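Local atomic coordinates of hypothetical protein AF2198 (Archaeoglobus fulgidus, PDB entry 1OI0), a protein that binds a zinc ion through its JAB1/MPN domain and is probably a metallopeptidase. Residues 4-9 with 93-98; 35-40 with 116-121. One frame throughout, in Å; residues are numbered along the deposited sequence.

Contact 1: residues 4-9 with 93-98; sequences MKISRG and YHIIVC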
# COMPACT_ATOMS: atom_id res chain seq x y z
N MET A 4 -13.22 0.73 1.02
CA MET A 4 -12.15 1.46 1.68
C MET A 4 -11.75 2.59 0.74
O MET A 4 -11.93 2.49 -0.48
CB MET A 4 -10.96 0.54 1.96
CG MET A 4 -9.75 1.24 2.57
SD MET A 4 -10.12 2.21 4.05
CE MET A 4 -10.51 0.92 5.20
N LYS A 5 -11.22 3.66 1.32
CA LYS A 5 -10.81 4.82 0.55
C LYS A 5 -9.38 5.18 0.89
O LYS A 5 -8.87 4.79 1.94
CB LYS A 5 -11.73 6.00 0.85
CG LYS A 5 -13.20 5.72 0.57
CD LYS A 5 -14.11 6.79 1.15
CE LYS A 5 -15.57 6.50 0.83
NZ LYS A 5 -15.99 5.16 1.35
N ILE A 6 -8.75 5.93 -0.00
CA ILE A 6 -7.38 6.38 0.22
C ILE A 6 -7.29 7.81 -0.28
O ILE A 6 -7.86 8.14 -1.33
CB ILE A 6 -6.35 5.49 -0.53
CG1 ILE A 6 -4.93 5.95 -0.19
CG2 ILE A 6 -6.59 5.54 -2.04
CD1 ILE A 6 -3.85 5.01 -0.67
N SER A 7 -6.61 8.66 0.47
CA SER A 7 -6.47 10.05 0.07
C SER A 7 -5.45 10.16 -1.05
O SER A 7 -4.48 9.40 -1.10
CB SER A 7 -6.04 10.91 1.25
OG SER A 7 -4.71 10.62 1.64
N ARG A 8 -5.67 11.10 -1.96
CA ARG A 8 -4.74 11.30 -3.06
C ARG A 8 -3.40 11.73 -2.48
O ARG A 8 -2.34 11.44 -3.03
CB ARG A 8 -5.26 12.39 -4.01
CG ARG A 8 -4.28 12.76 -5.12
CD ARG A 8 -4.03 11.59 -6.06
NE ARG A 8 -5.24 11.18 -6.76
CZ ARG A 8 -5.29 10.19 -7.64
NH1 ARG A 8 -4.20 9.50 -7.94
NH2 ARG A 8 -6.44 9.88 -8.23
N GLY A 9 -3.46 12.41 -1.34
CA GLY A 9 -2.25 12.87 -0.68
C GLY A 9 -1.38 11.72 -0.21
O GLY A 9 -0.16 11.79 -0.29
N TYR A 93 -6.34 -4.59 3.99
CA TYR A 93 -5.94 -4.12 2.67
C TYR A 93 -4.44 -4.03 2.48
O TYR A 93 -3.70 -3.67 3.40
CB TYR A 93 -6.55 -2.75 2.41
CG TYR A 93 -8.05 -2.75 2.59
CD1 TYR A 93 -8.88 -3.31 1.63
CD2 TYR A 93 -8.62 -2.23 3.74
CE1 TYR A 93 -10.26 -3.36 1.81
CE2 TYR A 93 -10.00 -2.26 3.93
CZ TYR A 93 -10.81 -2.83 2.96
OH TYR A 93 -12.17 -2.87 3.14
N HIS A 94 -3.99 -4.36 1.28
CA HIS A 94 -2.57 -4.32 0.97
C HIS A 94 -2.30 -3.76 -0.41
O HIS A 94 -2.73 -4.31 -1.42
CB HIS A 94 -1.98 -5.72 1.12
CG HIS A 94 -2.17 -6.30 2.48
ND1 HIS A 94 -3.29 -7.02 2.83
CD2 HIS A 94 -1.41 -6.22 3.60
CE1 HIS A 94 -3.22 -7.35 4.11
NE2 HIS A 94 -2.09 -6.87 4.60
N ILE A 95 -1.58 -2.65 -0.45
CA ILE A 95 -1.25 -1.99 -1.70
C ILE A 95 0.15 -2.33 -2.19
O ILE A 95 1.08 -2.47 -1.40
CB ILE A 95 -1.34 -0.45 -1.55
CG1 ILE A 95 -2.77 -0.05 -1.21
CG2 ILE A 95 -0.84 0.23 -2.83
CD1 ILE A 95 -2.91 1.43 -0.87
N ILE A 96 0.28 -2.48 -3.50
CA ILE A 96 1.59 -2.71 -4.11
C ILE A 96 1.75 -1.62 -5.15
O ILE A 96 0.86 -1.39 -5.97
CB ILE A 96 1.69 -4.07 -4.84
CG1 ILE A 96 1.59 -5.23 -3.85
CG2 ILE A 96 3.02 -4.15 -5.60
CD1 ILE A 96 1.73 -6.59 -4.49
N VAL A 97 2.87 -0.91 -5.09
CA VAL A 97 3.16 0.13 -6.08
C VAL A 97 4.36 -0.43 -6.82
O VAL A 97 5.13 -1.20 -6.26
CB VAL A 97 3.48 1.50 -5.43
CG1 VAL A 97 2.30 1.97 -4.59
CG2 VAL A 97 4.73 1.41 -4.58
N CYS A 98 4.52 -0.05 -8.08
CA CYS A 98 5.61 -0.60 -8.87
C CYS A 98 6.24 0.43 -9.79
O CYS A 98 5.65 1.47 -10.10
CB CYS A 98 5.07 -1.77 -9.70
SG CYS A 98 3.52 -1.34 -10.56

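Contact 2: residues 35-40 with 116-121; sequences DVMDEL and VELEVV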
# COMPACT_ATOMS: atom_id res chain seq x y z
N ASP A 35 -12.94 5.50 7.47
CA ASP A 35 -12.80 4.57 6.35
C ASP A 35 -11.87 5.13 5.28
O ASP A 35 -12.03 4.84 4.10
CB ASP A 35 -14.17 4.29 5.74
CG ASP A 35 -14.76 5.51 5.06
OD1 ASP A 35 -14.71 6.61 5.66
OD2 ASP A 35 -15.28 5.37 3.93
N VAL A 36 -10.89 5.93 5.70
CA VAL A 36 -9.95 6.52 4.76
C VAL A 36 -8.49 6.31 5.16
O VAL A 36 -8.09 6.63 6.28
CB VAL A 36 -10.20 8.04 4.60
CG1 VAL A 36 -9.20 8.63 3.62
CG2 VAL A 36 -11.62 8.29 4.12
N MET A 37 -7.71 5.77 4.23
CA MET A 37 -6.28 5.56 4.47
C MET A 37 -5.66 6.93 4.19
O MET A 37 -5.72 7.41 3.06
CB MET A 37 -5.70 4.55 3.47
CG MET A 37 -6.41 3.21 3.40
SD MET A 37 -5.78 2.19 2.03
CE MET A 37 -6.13 0.56 2.64
N ASP A 38 -5.07 7.55 5.20
CA ASP A 38 -4.46 8.86 4.99
C ASP A 38 -3.21 9.07 5.84
O ASP A 38 -2.69 10.18 5.92
CB ASP A 38 -5.47 9.97 5.29
CG ASP A 38 -6.10 9.82 6.66
OD1 ASP A 38 -5.35 9.65 7.65
OD2 ASP A 38 -7.34 9.89 6.76
N GLU A 39 -2.74 8.00 6.47
CA GLU A 39 -1.55 8.06 7.31
C GLU A 39 -0.69 6.83 7.08
O GLU A 39 -1.17 5.80 6.62
CB GLU A 39 -1.95 8.13 8.78
CG GLU A 39 -2.65 9.42 9.19
CD GLU A 39 -1.68 10.57 9.35
OE1 GLU A 39 -0.98 10.92 8.38
OE2 GLU A 39 -1.63 11.14 10.46
N LEU A 40 0.59 6.94 7.41
CA LEU A 40 1.51 5.81 7.25
C LEU A 40 2.32 5.56 8.51
O LEU A 40 2.76 6.49 9.17
CB LEU A 40 2.49 6.07 6.10
CG LEU A 40 1.98 6.08 4.66
CD1 LEU A 40 3.14 6.35 3.72
CD2 LEU A 40 1.33 4.74 4.33
N VAL A 116 -8.82 -5.57 -5.04
CA VAL A 116 -10.03 -4.87 -4.61
C VAL A 116 -9.87 -3.39 -4.91
O VAL A 116 -8.76 -2.90 -5.12
CB VAL A 116 -10.26 -5.05 -3.09
CG1 VAL A 116 -10.47 -6.52 -2.77
CG2 VAL A 116 -9.09 -4.49 -2.31
N GLU A 117 -10.99 -2.66 -4.93
CA GLU A 117 -10.94 -1.24 -5.22
C GLU A 117 -10.66 -0.38 -4.00
O GLU A 117 -10.91 -0.77 -2.85
CB GLU A 117 -12.27 -0.77 -5.82
CG GLU A 117 -12.75 -1.49 -7.07
CD GLU A 117 -14.06 -0.91 -7.57
OE1 GLU A 117 -14.65 -0.09 -6.84
OE2 GLU A 117 -14.50 -1.26 -8.68
N LEU A 118 -10.14 0.81 -4.27
CA LEU A 118 -9.89 1.82 -3.25
C LEU A 118 -10.40 3.09 -3.89
O LEU A 118 -9.93 3.48 -4.96
CB LEU A 118 -8.40 1.98 -2.94
CG LEU A 118 -7.73 0.97 -2.01
CD1 LEU A 118 -6.33 1.47 -1.69
CD2 LEU A 118 -8.54 0.81 -0.73
N GLU A 119 -11.39 3.74 -3.27
CA GLU A 119 -11.89 4.97 -3.84
C GLU A 119 -10.93 6.08 -3.43
O GLU A 119 -10.67 6.29 -2.25
CB GLU A 119 -13.29 5.29 -3.32
CG GLU A 119 -13.97 6.41 -4.10
CD GLU A 119 -15.29 6.83 -3.49
OE1 GLU A 119 -15.95 5.98 -2.86
OE2 GLU A 119 -15.67 8.01 -3.66
N VAL A 120 -10.39 6.79 -4.42
CA VAL A 120 -9.46 7.88 -4.13
C VAL A 120 -10.27 9.12 -3.80
O VAL A 120 -11.11 9.55 -4.59
CB VAL A 120 -8.55 8.16 -5.34
CG1 VAL A 120 -7.57 9.28 -4.99
CG2 VAL A 120 -7.80 6.90 -5.74
N VAL A 121 -10.01 9.70 -2.64
CA VAL A 121 -10.72 10.90 -2.21
C VAL A 121 -9.76 12.06 -1.95
O VAL A 121 -8.58 11.98 -2.27
CB VAL A 121 -11.53 10.62 -0.93
CG1 VAL A 121 -12.54 9.52 -1.18
CG2 VAL A 121 -10.60 10.23 0.21

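Contact 1: residues 4-9 with 93-98
With CG anti to the backbone N (chi1 176°), Met4 lays that atom alongside CE2 and CD2 of Tyr93, and bends at chi2 and chi3 then bring the methyl CE back to the ring. The ring lies under Met4 CB, which sits 3.8 Å from the centroid of the Tyr93 ring and 23° off its normal, a CH-pi contact over one face, offset toward the rim. Met4 CE reaches the same ring at Tyr93 CE2, 3.5 Å away. The sulfur adds an oblique Met-aromatic contact, Met4 SD standing 5.2 Å from the Tyr93 centroid. The two segments contribute strands 5-6 and 93-98 to one mixed sheet of the JAB/MPN fold, where they are not neighbours: 5-6 lies near one end of the strand order, whereas 93-98 runs beside 64-72, the strand that carries the zinc ligands His70 and His72. Replacing Tyr93 by an alanine is likely to open a gap under Met4 CB and leave Met4 CE without the ring carbon it rests on. Two residues further along each segment, Ile6 and Ile95 meet tip to tip, Ile6 CD1 lying 3.7 Å from Ile95 CD1. Leu118 also packs on Met4 and Ile95, while Leu11 of helix 8-21 touches Ile6.

Contact 2: residues 35-40 with 116-121
Val36 and Val121 meet tip to tip at the start of the contact, Val36 CG1 lying 4.0 Å from Val121 CG2. The Val36 methyl that makes this contact stands anti to its own backbone N (chi1 180°). Lys5, on the strand between the two, packs against both valines and carries its ammonium to OD2 of Asp35, just before Val36, in a salt bridge.

Next along the strand, Met37 turns to the other, buried side of the sheet. Its CG is anti to the carbonyl carbon (chi1 -54°) and the chain beyond is extended, which carries the sulfur across Leu118 at about a right angle. Met37 SD touches Leu118 CD1 at 3.8 Å, and the second branch, Leu118 CD2, lies 4.1 Å from the same Met37 SD. The terminal methyl stays close as well, Met37 CE being 4.2 Å from Leu118 CD2. Leu118 thus presents both of its methyls to the thioether; it also touches Trp106 and Cys108 of strand 106-110, while Leu10 and Leu30 pack on Met37.

At Asp38 and Glu39 the strand takes up a classic beta bulge, two residues set against the single Ser31 of strand 27-32, just after the touching residues.

Both pairs are apolar and meet through methyls and a thioether. Dispersion and the exclusion of water fit the buried Met37-Leu118 pair, whereas the valine pair sits at the solvent-exposed rim. The directional bonds come from the strand between: the Lys5 backbone pairs with Asp35 and Met37, those of Met4 and Ile6 with Glu119 and, for Ile6, Val121 too, so the side chains meet across a spacing that backbone pairing sets.

How the contacts relate
From the N terminus the chain enters strand 5-6, which leads into helix 8-21; strands 27-32 and 36-42 follow. Contact 1 closes a loop of 83 residues when strand 93-98 returns to 4-9, and contact 2 closes one of 75 when 116-121 comes back to 35-40. The segments alternate, so the two closures cross rather than nest. Strand 5-6 joins them physically, lying between 36-42 and 119-120 and parallel to both. Contact 1 bridges this end of the sheet to strand 93-98, well inside it, while contact 2 spans strand 5-6 near the C-terminal edge.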